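Local coordinates for axin interactor, dorsalization-associated protein (Danio rerio, PDB 2QZQ) that binds axin and disrupts its homodimerization, inhibiting axin-mediated JNK activation and so acting as a ventralizing factor in the embryo, here as its C-terminal C2-type domain, at residues S39-N44 against T127-K132; K26-C31 against T63-S68; G12-T17 against H76-P81; V119-K124 against L134-K139. One frame throughout, in Å; residues are numbered along the deposited sequence.

Contact 1. Residues S39-N44 against T127-K132; sequences SVKDLN and TDFKRK
The end of Lys41 lies over the ring of Phe129. Its CE is 3.5 Å from the ring centroid, 14° off the normal, a CH-pi contact. NZ follows at 3.8 Å from the same centroid and 18° off the normal, which meets the definition of a cation-pi interaction. Chi1 of -62° turns Lys41 CG beside the backbone N, 3.7 Å from Phe129 CD1; with further bends at chi2 and chi4 the chain lays CE 3.4 Å from that same Phe129 CD1. On the opposite face the ring carries CG2 of Thr127, two residues earlier, nearer the rim, and Phe87 of strand 85-94 meets the ring edge-to-face. NZ also forms a salt bridge with Asp47 and a weak hydrogen bond to Ser39 OG.

The second grip comes from Arg131. Its NH1 donates to the backbone Asp42 O at 3.1 Å and, within the turn, to Phe129 O at 3.0 Å; both oxygens lie in the guanidinium plane, although NH1 stands well above the carbonyl plane of Asp42. A water donates to both Leu43 O and Lys130 O, joining the backbones once more. The type I turn from Asp128 to Arg131, with an Asx turn at Asp128 OD1, presents these groups to the end of strand 34-41 in the C2 fold.

Two cations thus meet an aromatic face and carbonyl oxygens, while Asp47 and Glu109, the latter salt-bridged to Arg131 NE, probably offset their charge.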
loop_
_atom_site.group_PDB
_atom_site.type_symbol
_atom_site.label_atom_id
_atom_site.label_comp_id
_atom_site.label_asym_id
_atom_site.label_seq_id
_atom_site.Cartn_x
_atom_site.Cartn_y
_atom_site.Cartn_z
ATOM N N SER A 39 3.271 0.278 -4.960
ATOM C CA SER A 39 4.463 0.456 -5.735
ATOM C C SER A 39 5.694 0.309 -4.812
ATOM O O SER A 39 5.580 0.427 -3.591
ATOM C CB SER A 39 4.457 1.825 -6.423
ATOM O OG SER A 39 4.418 2.906 -5.501
ATOM N N VAL A 40 6.845 0.024 -5.426
ATOM C CA VAL A 40 8.122 -0.025 -4.718
ATOM C C VAL A 40 9.019 1.016 -5.381
ATOM O O VAL A 40 9.302 0.920 -6.593
ATOM C CB VAL A 40 8.755 -1.426 -4.782
ATOM C CG1 VAL A 40 10.053 -1.470 -3.961
ATOM C CG2 VAL A 40 7.762 -2.490 -4.244
ATOM N N LYS A 41 9.431 2.014 -4.601
ATOM C CA LYS A 41 10.168 3.174 -5.117
ATOM C C LYS A 41 11.565 3.208 -4.535
ATOM O O LYS A 41 11.739 2.856 -3.374
ATOM C CB LYS A 41 9.455 4.493 -4.740
ATOM C CG LYS A 41 8.027 4.682 -5.323
ATOM C CD LYS A 41 8.028 4.770 -6.826
ATOM C CE LYS A 41 6.828 5.592 -7.338
ATOM N NZ LYS A 41 5.677 4.760 -7.674
ATOM N N ASP A 42 12.552 3.642 -5.322
ATOM C CA ASP A 42 13.903 3.868 -4.764
ATOM C C ASP A 42 13.954 5.149 -3.929
ATOM O O ASP A 42 12.944 5.852 -3.775
ATOM C CB ASP A 42 15.036 3.785 -5.825
ATOM C CG ASP A 42 15.041 4.946 -6.828
ATOM O OD1 ASP A 42 14.338 5.957 -6.645
ATOM O OD2 ASP A 42 15.773 4.838 -7.841
ATOM N N LEU A 43 15.129 5.449 -3.387
ATOM C CA LEU A 43 15.335 6.702 -2.643
ATOM C C LEU A 43 14.848 7.942 -3.354
ATOM O O LEU A 43 14.438 8.909 -2.712
ATOM C CB LEU A 43 16.811 6.930 -2.380
ATOM C CG LEU A 43 17.367 6.523 -1.043
ATOM C CD1 LEU A 43 18.783 7.067 -1.021
ATOM C CD2 LEU A 43 16.526 7.069 0.105
ATOM N N ASN A 44 14.964 7.937 -4.674
ATOM C CA ASN A 44 14.621 9.121 -5.448
ATOM C C ASN A 44 13.193 9.106 -5.969
ATOM O O ASN A 44 12.832 9.953 -6.774
ATOM C CB ASN A 44 15.623 9.334 -6.582
ATOM C CG ASN A 44 17.055 9.562 -6.069
ATOM O OD1 ASN A 44 17.992 8.917 -6.532
ATOM N ND2 ASN A 44 17.215 10.475 -5.116
ATOM N N THR A 127 0.960 12.266 -3.136
ATOM C CA THR A 127 1.969 11.317 -2.671
ATOM C C THR A 127 3.355 11.917 -2.868
ATOM O O THR A 127 3.664 12.433 -3.953
ATOM C CB THR A 127 1.845 9.979 -3.394
ATOM O OG1 THR A 127 0.495 9.509 -3.267
ATOM C CG2 THR A 127 2.772 8.926 -2.746
ATOM N N ASP A 128 4.180 11.870 -1.821
ATOM C CA ASP A 128 5.586 12.206 -1.983
ATOM C C ASP A 128 6.331 10.899 -1.988
ATOM O O ASP A 128 6.550 10.296 -0.922
ATOM C CB ASP A 128 6.070 13.103 -0.843
ATOM C CG ASP A 128 7.552 13.516 -0.990
ATOM O OD1 ASP A 128 8.243 13.096 -1.935
ATOM O OD2 ASP A 128 8.025 14.257 -0.121
ATOM N N PHE A 129 6.702 10.453 -3.195
ATOM C CA PHE A 129 7.427 9.217 -3.384
ATOM C C PHE A 129 8.869 9.246 -2.892
ATOM O O PHE A 129 9.508 8.208 -2.799
ATOM C CB PHE A 129 7.358 8.766 -4.846
ATOM C CG PHE A 129 5.988 8.282 -5.271
ATOM C CD1 PHE A 129 5.393 7.193 -4.647
ATOM C CD2 PHE A 129 5.302 8.920 -6.305
ATOM C CE1 PHE A 129 4.145 6.729 -5.068
ATOM C CE2 PHE A 129 4.060 8.463 -6.727
ATOM C CZ PHE A 129 3.483 7.368 -6.096
ATOM N N LYS A 130 9.352 10.428 -2.520
ATOM C CA LYS A 130 10.630 10.537 -1.808
ATOM C C LYS A 130 10.431 10.596 -0.284
ATOM O O LYS A 130 11.415 10.548 0.465
ATOM C CB LYS A 130 11.407 11.756 -2.304
ATOM C CG LYS A 130 11.868 11.640 -3.765
ATOM C CD LYS A 130 12.449 12.945 -4.206
ATOM C CE LYS A 130 12.787 12.908 -5.684
ATOM N NZ LYS A 130 13.262 14.240 -6.114
ATOM N N ARG A 131 9.160 10.641 0.156
ATOM C CA ARG A 131 8.759 10.755 1.584
ATOM C C ARG A 131 9.571 11.776 2.417
ATOM O O ARG A 131 9.932 11.548 3.566
ATOM C CB ARG A 131 8.609 9.382 2.284
ATOM C CG ARG A 131 9.796 8.443 2.270
ATOM C CD ARG A 131 9.822 7.495 1.066
ATOM N NE ARG A 131 10.996 6.608 1.122
ATOM C CZ ARG A 131 11.665 6.146 0.056
ATOM N NH1 ARG A 131 11.320 6.465 -1.207
ATOM N NH2 ARG A 131 12.674 5.330 0.259
ATOM N N LYS A 132 9.830 12.914 1.793
ATOM C CA LYS A 132 10.610 14.001 2.389
ATOM C C LYS A 132 9.734 14.974 3.176
ATOM O O LYS A 132 10.166 15.519 4.189
ATOM C CB LYS A 132 11.308 14.779 1.267
ATOM C CG LYS A 132 12.378 14.015 0.489
ATOM C CD LYS A 132 13.263 13.230 1.411
ATOM C CE LYS A 132 14.704 13.203 0.929
ATOM N NZ LYS A 132 15.548 12.967 2.136
HETATM O O HOH W 1 13.995 9.418 -0.176
#

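Contact 2. Residues K26-C31 against T63-S68; sequences KDAGQC and TYIHFS
Ile65 meets Ala28 through its CG1 branch: chi1 of -70° sets CG1 anti to the carbonyl carbon and beside the backbone N, while CG2 stands anti to N. CD1, at the end of that branch, lies 3.4 Å from the backbone Ala28 O and 3.9 Å from Ala28 CB. Cys31 CB is a looser neighbour of Ile65 CD1, at 4.3 Å.

Ala28 CB in turn points at the backbone where the strand begins, 3.3 Å from Thr63 C and 3.4 Å from Tyr64 N, so a single methyl rests against the peptide group joining those two residues. Thr63 adds its CG2 methyl, which approaches Lys26 O at 4.0 Å.

In the antiparallel beta architecture of this C2-type domain, residues 26-31 belong to the connection from strand 15-24 to strand 34-41, and a short 3-10 segment, 28-30, packs there against the start of strand 64-72. No hydrogen bond crosses between the two segments. The 3-10 turn is instead held internally by Gln30 N to Asp27 O and Cys31 N to Ala28 O. Ile65 also touches Ile23, Pro34 and Phe90, while a backbone bond between Gly29 and Asp62 ties the turn to the residue just before Thr63.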
loop_
_atom_site.group_PDB
_atom_site.type_symbol
_atom_site.label_atom_id
_atom_site.label_comp_id
_atom_site.label_asym_id
_atom_site.label_seq_id
_atom_site.Cartn_x
_atom_site.Cartn_y
_atom_site.Cartn_z
ATOM N N LYS A 26 -11.656 8.361 8.272
ATOM C CA LYS A 26 -12.784 8.990 8.960
ATOM C C LYS A 26 -14.038 8.930 8.072
ATOM O O LYS A 26 -15.146 8.811 8.554
ATOM C CB LYS A 26 -12.464 10.455 9.298
ATOM C CG LYS A 26 -11.551 10.648 10.506
ATOM C CD LYS A 26 -10.506 11.765 10.285
ATOM C CE LYS A 26 -10.939 13.128 10.807
ATOM N NZ LYS A 26 -9.732 13.877 11.344
ATOM N N ASP A 27 -13.821 8.983 6.772
ATOM C CA ASP A 27 -14.908 9.049 5.792
ATOM C C ASP A 27 -14.857 7.809 4.893
ATOM O O ASP A 27 -15.265 7.878 3.740
ATOM C CB ASP A 27 -14.801 10.345 4.969
ATOM C CG ASP A 27 -13.415 10.553 4.364
ATOM O OD1 ASP A 27 -12.504 9.715 4.605
ATOM O OD2 ASP A 27 -13.230 11.560 3.645
ATOM N N ALA A 28 -14.388 6.666 5.434
ATOM C CA ALA A 28 -14.213 5.434 4.629
ATOM C C ALA A 28 -15.457 5.081 3.805
ATOM O O ALA A 28 -15.372 4.876 2.602
ATOM C CB ALA A 28 -13.834 4.233 5.524
ATOM N N GLY A 29 -16.605 5.017 4.475
ATOM C CA GLY A 29 -17.869 4.605 3.846
ATOM C C GLY A 29 -18.385 5.519 2.724
ATOM O O GLY A 29 -19.226 5.097 1.922
ATOM N N GLN A 30 -17.894 6.751 2.682
ATOM C CA GLN A 30 -18.226 7.713 1.619
ATOM C C GLN A 30 -17.436 7.505 0.338
ATOM O O GLN A 30 -17.821 8.044 -0.737
ATOM C CB GLN A 30 -17.963 9.145 2.095
ATOM C CG GLN A 30 -18.681 9.526 3.385
ATOM C CD GLN A 30 -18.768 11.020 3.582
ATOM O OE1 GLN A 30 -17.860 11.777 3.195
ATOM N NE2 GLN A 30 -19.876 11.468 4.187
ATOM N N CYS A 31 -16.301 6.807 0.449
ATOM C CA CYS A 31 -15.373 6.670 -0.651
ATOM C C CYS A 31 -15.926 5.682 -1.657
ATOM O O CYS A 31 -16.275 4.550 -1.315
ATOM C CB CYS A 31 -13.947 6.256 -0.177
ATOM S SG CYS A 31 -13.206 7.454 0.943
ATOM N N THR A 63 -16.051 3.657 8.987
ATOM C CA THR A 63 -14.663 4.120 9.134
ATOM C C THR A 63 -13.602 3.112 8.653
ATOM O O THR A 63 -12.406 3.370 8.778
ATOM C CB THR A 63 -14.352 4.578 10.574
ATOM O OG1 THR A 63 -14.482 3.460 11.452
ATOM C CG2 THR A 63 -15.312 5.646 11.027
ATOM N N TYR A 64 -14.036 1.997 8.063
ATOM C CA TYR A 64 -13.115 1.040 7.455
ATOM C C TYR A 64 -13.578 0.545 6.100
ATOM O O TYR A 64 -14.765 0.383 5.851
ATOM C CB TYR A 64 -12.855 -0.175 8.381
ATOM C CG TYR A 64 -12.004 0.165 9.567
ATOM C CD1 TYR A 64 -10.614 0.117 9.485
ATOM C CD2 TYR A 64 -12.592 0.595 10.765
ATOM C CE1 TYR A 64 -9.824 0.481 10.580
ATOM C CE2 TYR A 64 -11.808 0.967 11.868
ATOM C CZ TYR A 64 -10.429 0.884 11.764
ATOM O OH TYR A 64 -9.661 1.242 12.835
ATOM N N ILE A 65 -12.611 0.315 5.224
ATOM C CA ILE A 65 -12.834 -0.417 4.000
ATOM C C ILE A 65 -11.991 -1.665 4.130
ATOM O O ILE A 65 -10.779 -1.584 4.342
ATOM C CB ILE A 65 -12.429 0.416 2.770
ATOM C CG1 ILE A 65 -13.427 1.565 2.598
ATOM C CG2 ILE A 65 -12.398 -0.436 1.482
ATOM C CD1 ILE A 65 -12.800 2.795 2.012
ATOM N N HIS A 66 -12.654 -2.817 4.024
ATOM C CA HIS A 66 -11.988 -4.120 4.088
ATOM C C HIS A 66 -11.590 -4.588 2.690
ATOM O O HIS A 66 -12.394 -4.529 1.756
ATOM C CB HIS A 66 -12.887 -5.135 4.809
ATOM C CG HIS A 66 -13.190 -4.737 6.220
ATOM N ND1 HIS A 66 -14.207 -3.871 6.547
ATOM C CD2 HIS A 66 -12.553 -5.018 7.373
ATOM C CE1 HIS A 66 -14.193 -3.641 7.846
ATOM N NE2 HIS A 66 -13.194 -4.326 8.369
ATOM N N PHE A 67 -10.329 -5.007 2.557
ATOM C CA PHE A 67 -9.742 -5.452 1.309
ATOM C C PHE A 67 -9.522 -6.959 1.318
ATOM O O PHE A 67 -9.973 -7.661 0.388
ATOM C CB PHE A 67 -8.386 -4.755 1.064
ATOM C CG PHE A 67 -8.509 -3.372 0.470
ATOM C CD1 PHE A 67 -8.400 -3.172 -0.909
ATOM C CD2 PHE A 67 -8.782 -2.273 1.290
ATOM C CE1 PHE A 67 -8.538 -1.881 -1.450
ATOM C CE2 PHE A 67 -8.934 -0.983 0.758
ATOM C CZ PHE A 67 -8.812 -0.783 -0.615
ATOM N N SER A 68 -8.834 -7.440 2.370
ATOM C CA SER A 68 -8.463 -8.854 2.520
ATOM C C SER A 68 -7.908 -9.413 1.221
ATOM O O SER A 68 -8.449 -10.367 0.666
ATOM C CB SER A 68 -9.664 -9.687 2.984
ATOM O OG SER A 68 -10.269 -9.120 4.128
#

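Contact 3. Residues G12-T17 against H76-P81; sequences GMTLLT and HLEKLP
The carboxylate of Glu78 holds Thr14 by two bonds: Thr14 OG1 donates to OE2 at 2.6 Å, and the backbone Thr14 N donates to OE1 at 2.9 Å with an N-H...O angle of 144°. Each oxygen uses its syn lone pair. A bend at chi2 (85°) turns CD out of an extended course, and the Glu78 side chain crosses that of Thr14 at about a right angle. A water donates to both OE2 and Gly12 O, extending the polar cluster. The backbone adds a straight bond, Leu77 N to Thr14 O, at 2.8 Å and 167°.

Packing lies alongside this polar group. Leu15 CD2 sits over one face of the His76 imidazole, offset toward the rim and 3.5 Å from its centroid, a CH-pi contact. CB of selenomethionine Met13 lies 3.8 Å from His76 CD2, and its SE reaches Glu78 CB at 4.0 Å. Further along the strand, Leu16 CB meets Leu77 CD2 at 3.8 Å, and both leucines also touch Leu150 of strand 144-151.

The contact joins the beginning of strand 15-24 to the 3-10 segment 77-79, in the loop after strand 64-72 of this C2-type domain. The side chain and backbone of Thr14 both give hydrogens to one carboxylate, so the two donors together fix its rotation and probably help to stabilise its negative charge.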
loop_
_atom_site.group_PDB
_atom_site.type_symbol
_atom_site.label_atom_id
_atom_site.label_comp_id
_atom_site.label_asym_id
_atom_site.label_seq_id
_atom_site.Cartn_x
_atom_site.Cartn_y
_atom_site.Cartn_z
ATOM N N GLY A 12 17.872 -19.352 -1.451
ATOM C CA GLY A 12 18.576 -18.413 -0.566
ATOM C C GLY A 12 18.040 -16.989 -0.558
ATOM O O GLY A 12 18.623 -16.097 0.076
HETATM N N MSE A 13 16.929 -16.776 -1.261
HETATM C CA MSE A 13 16.318 -15.443 -1.383
HETATM C C MSE A 13 14.906 -15.450 -0.797
HETATM O O MSE A 13 14.314 -16.508 -0.556
HETATM C CB MSE A 13 16.277 -14.972 -2.849
HETATM C CG MSE A 13 17.565 -15.069 -3.618
HETATM SE SE MSE A 13 18.916 -13.774 -3.132
HETATM C CE MSE A 13 20.514 -14.541 -4.145
ATOM N N THR A 14 14.361 -14.260 -0.577
ATOM C CA THR A 14 13.117 -14.127 0.190
ATOM C C THR A 14 12.090 -13.312 -0.599
ATOM O O THR A 14 12.435 -12.304 -1.195
ATOM C CB THR A 14 13.369 -13.422 1.543
ATOM O OG1 THR A 14 14.513 -14.013 2.198
ATOM C CG2 THR A 14 12.136 -13.536 2.428
ATOM N N LEU A 15 10.847 -13.776 -0.590
ATOM C CA LEU A 15 9.739 -13.065 -1.245
ATOM C C LEU A 15 8.723 -12.616 -0.215
ATOM O O LEU A 15 8.420 -13.334 0.753
ATOM C CB LEU A 15 9.062 -13.940 -2.312
ATOM C CG LEU A 15 9.843 -14.223 -3.595
ATOM C CD1 LEU A 15 9.128 -15.347 -4.375
ATOM C CD2 LEU A 15 10.066 -12.967 -4.476
ATOM N N LEU A 16 8.189 -11.414 -0.433
ATOM C CA LEU A 16 7.281 -10.822 0.524
ATOM C C LEU A 16 5.876 -10.762 -0.050
ATOM O O LEU A 16 5.689 -10.353 -1.198
ATOM C CB LEU A 16 7.778 -9.420 0.921
ATOM C CG LEU A 16 6.879 -8.530 1.807
ATOM C CD1 LEU A 16 6.727 -9.082 3.213
ATOM C CD2 LEU A 16 7.396 -7.106 1.825
ATOM N N THR A 17 4.928 -11.247 0.748
ATOM C CA THR A 17 3.504 -11.036 0.541
ATOM C C THR A 17 2.985 -10.048 1.569
ATOM O O THR A 17 3.210 -10.210 2.776
ATOM C CB THR A 17 2.700 -12.333 0.656
ATOM O OG1 THR A 17 3.299 -13.318 -0.203
ATOM C CG2 THR A 17 1.197 -12.105 0.219
ATOM N N HIS A 76 12.707 -10.215 -5.211
ATOM C CA HIS A 76 13.316 -10.851 -4.030
ATOM C C HIS A 76 13.936 -9.787 -3.132
ATOM O O HIS A 76 14.639 -8.891 -3.597
ATOM C CB HIS A 76 14.325 -11.945 -4.453
ATOM C CG HIS A 76 13.688 -13.066 -5.218
ATOM N ND1 HIS A 76 13.497 -13.018 -6.583
ATOM C CD2 HIS A 76 13.153 -14.237 -4.804
ATOM C CE1 HIS A 76 12.889 -14.124 -6.979
ATOM N NE2 HIS A 76 12.665 -14.879 -5.918
ATOM N N LEU A 77 13.635 -9.862 -1.842
ATOM C CA LEU A 77 14.009 -8.799 -0.887
ATOM C C LEU A 77 15.490 -8.433 -0.895
ATOM O O LEU A 77 15.827 -7.260 -0.844
ATOM C CB LEU A 77 13.552 -9.141 0.538
ATOM C CG LEU A 77 12.054 -9.272 0.798
ATOM C CD1 LEU A 77 11.783 -9.579 2.264
ATOM C CD2 LEU A 77 11.298 -8.011 0.318
ATOM N N GLU A 78 16.370 -9.437 -0.993
ATOM C CA GLU A 78 17.825 -9.220 -0.957
ATOM C C GLU A 78 18.353 -8.423 -2.152
ATOM O O GLU A 78 19.486 -7.910 -2.127
ATOM C CB GLU A 78 18.562 -10.571 -0.812
ATOM C CG GLU A 78 18.249 -11.323 0.491
ATOM C CD GLU A 78 16.994 -12.168 0.412
ATOM O OE1 GLU A 78 16.337 -12.141 -0.643
ATOM O OE2 GLU A 78 16.656 -12.876 1.386
ATOM N N LYS A 79 17.513 -8.280 -3.181
ATOM C CA LYS A 79 17.874 -7.545 -4.401
ATOM C C LYS A 79 17.375 -6.102 -4.438
ATOM O O LYS A 79 17.723 -5.323 -5.358
ATOM C CB LYS A 79 17.383 -8.297 -5.633
ATOM C CG LYS A 79 18.065 -9.628 -5.845
ATOM C CD LYS A 79 17.405 -10.381 -6.977
ATOM C CE LYS A 79 17.856 -11.827 -7.040
ATOM N NZ LYS A 79 16.910 -12.589 -7.888
ATOM N N LEU A 80 16.562 -5.740 -3.444
ATOM C CA LEU A 80 16.116 -4.362 -3.270
ATOM C C LEU A 80 17.225 -3.496 -2.663
ATOM O O LEU A 80 17.941 -3.946 -1.743
ATOM C CB LEU A 80 14.812 -4.308 -2.438
ATOM C CG LEU A 80 13.538 -4.775 -3.172
ATOM C CD1 LEU A 80 12.406 -5.065 -2.210
ATOM C CD2 LEU A 80 13.073 -3.772 -4.259
ATOM N N PRO A 81 17.390 -2.266 -3.185
ATOM C CA PRO A 81 18.410 -1.349 -2.662
ATOM C C PRO A 81 18.016 -0.816 -1.284
ATOM O O PRO A 81 16.822 -0.763 -0.964
ATOM C CB PRO A 81 18.454 -0.224 -3.709
ATOM C CG PRO A 81 17.110 -0.237 -4.371
ATOM C CD PRO A 81 16.614 -1.674 -4.300
HETATM O O HOH W 2 18.376 -14.797 2.523
#

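Contact 4. Residues V119-K124 against L134-K139; sequences VIELYK and LNLLTK
Tyr123 and Leu136 form a single beta bridge, CA to CA 4.5 Å, flanked by Lys124 N to Asn135 O (2.8 Å) and Leu137 N to Leu122 O (2.9 Å, 171°), although the end-to-end directions of 121-124 and 134-137 differ by 97°.

The Tyr123 ring takes Leu134 CB over one face, offset toward the rim, with CB 3.9 Å from the centroid as a CH-pi contact. Asn135 O lies at the ring's edge. In Leu136, chi1 of -172° sets CG anti to the backbone N, and from there CD1 approaches Tyr123 CE1 at 3.9 Å and also lies 3.4 Å from Leu122 O. The phenol OH donates to Glu121 OE2 at 2.6 Å, using the anti lone pair of that oxygen, which ties the phenol end of the ring to a residue two earlier in the same segment. Leu122 CB and Leu137 CD2 are in apolar contact, and both residues touch Leu25. Lys124 runs extended beyond CG, its CG 3.8 Å from Leu137 CD1.

Three waters complete the seam: one links Leu122 O with Thr138 N, another Lys124 O with Asn135 N, a third Lys124 NZ with Leu136 O.

The loop before strand 144-151 therefore folds back over the end of strand 116-124 in this C2-type domain. Two direct backbone bonds hold the crossing, and water bridges further backbone groups and the Lys124 amine beside them, as suits a surface contact with apolar side chains and the Tyr123 ring packed next to the polar bonds.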
loop_
_atom_site.group_PDB
_atom_site.type_symbol
_atom_site.label_atom_id
_atom_site.label_comp_id
_atom_site.label_asym_id
_atom_site.label_seq_id
_atom_site.Cartn_x
_atom_site.Cartn_y
_atom_site.Cartn_z
ATOM N N VAL A 119 0.487 -1.834 11.586
ATOM C CA VAL A 119 -0.387 -0.722 11.222
ATOM C C VAL A 119 0.489 0.465 10.789
ATOM O O VAL A 119 1.579 0.710 11.347
ATOM C CB VAL A 119 -1.430 -0.343 12.350
ATOM C CG1 VAL A 119 -2.289 -1.577 12.749
ATOM C CG2 VAL A 119 -0.751 0.257 13.560
ATOM N N ILE A 120 0.051 1.157 9.750
ATOM C CA ILE A 120 0.827 2.244 9.207
ATOM C C ILE A 120 -0.123 3.437 9.038
ATOM O O ILE A 120 -1.252 3.290 8.541
ATOM C CB ILE A 120 1.417 1.924 7.816
ATOM C CG1 ILE A 120 2.259 0.637 7.820
ATOM C CG2 ILE A 120 2.256 3.116 7.319
ATOM C CD1 ILE A 120 2.651 0.166 6.414
ATOM N N GLU A 121 0.366 4.605 9.458
ATOM C CA GLU A 121 -0.385 5.866 9.367
ATOM C C GLU A 121 -0.504 6.395 7.931
ATOM O O GLU A 121 0.337 6.099 7.049
ATOM C CB GLU A 121 0.261 6.934 10.281
ATOM C CG GLU A 121 1.568 7.559 9.726
ATOM C CD GLU A 121 2.831 6.741 10.028
ATOM O OE1 GLU A 121 2.732 5.543 10.359
ATOM O OE2 GLU A 121 3.939 7.302 9.888
ATOM N N LEU A 122 -1.536 7.207 7.707
ATOM C CA LEU A 122 -1.791 7.769 6.382
ATOM C C LEU A 122 -1.385 9.239 6.311
ATOM O O LEU A 122 -1.639 10.007 7.245
ATOM C CB LEU A 122 -3.271 7.635 5.990
ATOM C CG LEU A 122 -3.452 6.095 5.917
ATOM C CD1 LEU A 122 -4.709 5.578 6.510
ATOM C CD2 LEU A 122 -3.094 5.520 4.572
ATOM N N TYR A 123 -0.829 9.601 5.166
ATOM C CA TYR A 123 -0.436 10.966 4.879
ATOM C C TYR A 123 -1.272 11.494 3.737
ATOM O O TYR A 123 -1.653 10.738 2.863
ATOM C CB TYR A 123 1.055 11.004 4.532
ATOM C CG TYR A 123 1.883 10.669 5.757
ATOM C CD1 TYR A 123 1.979 11.578 6.812
ATOM C CD2 TYR A 123 2.499 9.426 5.895
ATOM C CE1 TYR A 123 2.683 11.289 7.965
ATOM C CE2 TYR A 123 3.211 9.112 7.054
ATOM C CZ TYR A 123 3.286 10.051 8.087
ATOM O OH TYR A 123 4.016 9.764 9.220
ATOM N N LYS A 124 -1.556 12.793 3.762
ATOM C CA LYS A 124 -2.422 13.432 2.770
ATOM C C LYS A 124 -1.756 13.448 1.393
ATOM O O LYS A 124 -0.515 13.587 1.284
ATOM C CB LYS A 124 -2.715 14.873 3.187
ATOM C CG LYS A 124 -3.437 15.056 4.484
ATOM C CD LYS A 124 -3.637 16.525 4.784
ATOM C CE LYS A 124 -4.632 16.734 5.951
ATOM N NZ LYS A 124 -4.581 18.141 6.508
ATOM N N LEU A 134 5.819 15.308 4.734
ATOM C CA LEU A 134 4.620 14.519 5.089
ATOM C C LEU A 134 3.596 15.314 5.906
ATOM O O LEU A 134 3.943 15.973 6.891
ATOM C CB LEU A 134 5.044 13.245 5.847
ATOM C CG LEU A 134 6.116 12.372 5.158
ATOM C CD1 LEU A 134 6.620 11.248 6.044
ATOM C CD2 LEU A 134 5.568 11.791 3.807
ATOM N N ASN A 135 2.323 15.204 5.520
ATOM C CA ASN A 135 1.227 15.865 6.216
ATOM C C ASN A 135 0.280 14.770 6.667
ATOM O O ASN A 135 -0.274 14.070 5.836
ATOM C CB ASN A 135 0.535 16.851 5.281
ATOM C CG ASN A 135 1.515 17.882 4.693
ATOM O OD1 ASN A 135 1.732 17.937 3.477
ATOM N ND2 ASN A 135 2.151 18.646 5.563
ATOM N N LEU A 136 0.172 14.587 7.976
ATOM C CA LEU A 136 -0.634 13.486 8.546
ATOM C C LEU A 136 -2.094 13.706 8.230
ATOM O O LEU A 136 -2.621 14.808 8.416
ATOM C CB LEU A 136 -0.415 13.398 10.065
ATOM C CG LEU A 136 -1.037 12.190 10.796
ATOM C CD1 LEU A 136 -0.403 10.905 10.310
ATOM C CD2 LEU A 136 -0.831 12.304 12.304
ATOM N N LEU A 137 -2.771 12.653 7.763
ATOM C CA LEU A 137 -4.187 12.769 7.445
ATOM C C LEU A 137 -5.066 13.012 8.691
ATOM O O LEU A 137 -5.933 13.884 8.698
ATOM C CB LEU A 137 -4.658 11.510 6.666
ATOM C CG LEU A 137 -6.100 11.519 6.149
ATOM C CD1 LEU A 137 -6.296 12.559 5.093
ATOM C CD2 LEU A 137 -6.454 10.144 5.593
ATOM N N THR A 138 -4.849 12.209 9.738
ATOM C CA THR A 138 -5.627 12.289 10.950
ATOM C C THR A 138 -4.797 11.783 12.124
ATOM O O THR A 138 -3.880 10.973 11.948
ATOM C CB THR A 138 -6.946 11.477 10.850
ATOM O OG1 THR A 138 -7.707 11.657 12.060
ATOM C CG2 THR A 138 -6.672 9.975 10.628
ATOM N N LYS A 139 -5.095 12.308 13.310
ATOM C CA LYS A 139 -4.502 11.811 14.549
ATOM C C LYS A 139 -5.365 10.704 15.142
ATOM O O LYS A 139 -4.946 10.040 16.096
ATOM C CB LYS A 139 -4.358 12.928 15.578
ATOM C CG LYS A 139 -3.185 13.841 15.311
ATOM C CD LYS A 139 -2.721 14.410 16.622
ATOM C CE LYS A 139 -1.629 15.354 16.379
ATOM N NZ LYS A 139 -2.118 16.495 15.558
HETATM O O HOH W 3 -3.481 9.733 9.248
HETATM O O HOH W 4 1.739 14.202 2.834
HETATM O O HOH W 5 -2.146 17.447 7.913
#

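All four contacts secure loops or strand ends to the antiparallel beta sandwich of the C2-type domain. Contacts 1 and 4 draw on the same long connection between strands 116-124 and 144-151: residues 127-132 and 134-139 are separated by one residue, and the contact centres lie 15 Å apart. Contact 4 meets contact 2 through a probable hydrogen bond, Lys26 NZ to Thr138 OG1 at 3.1 Å. Contact 1 touches contact 3 where Val40 CG1 packs on Leu80 CD2 at 3.8 Å. Contacts 2 and 3, with centres 31 Å apart, lie on opposite sides of the chain's centre. By similarity, the axin-binding region includes both segments of contact 2 and the earlier segments of contacts 1 and 3.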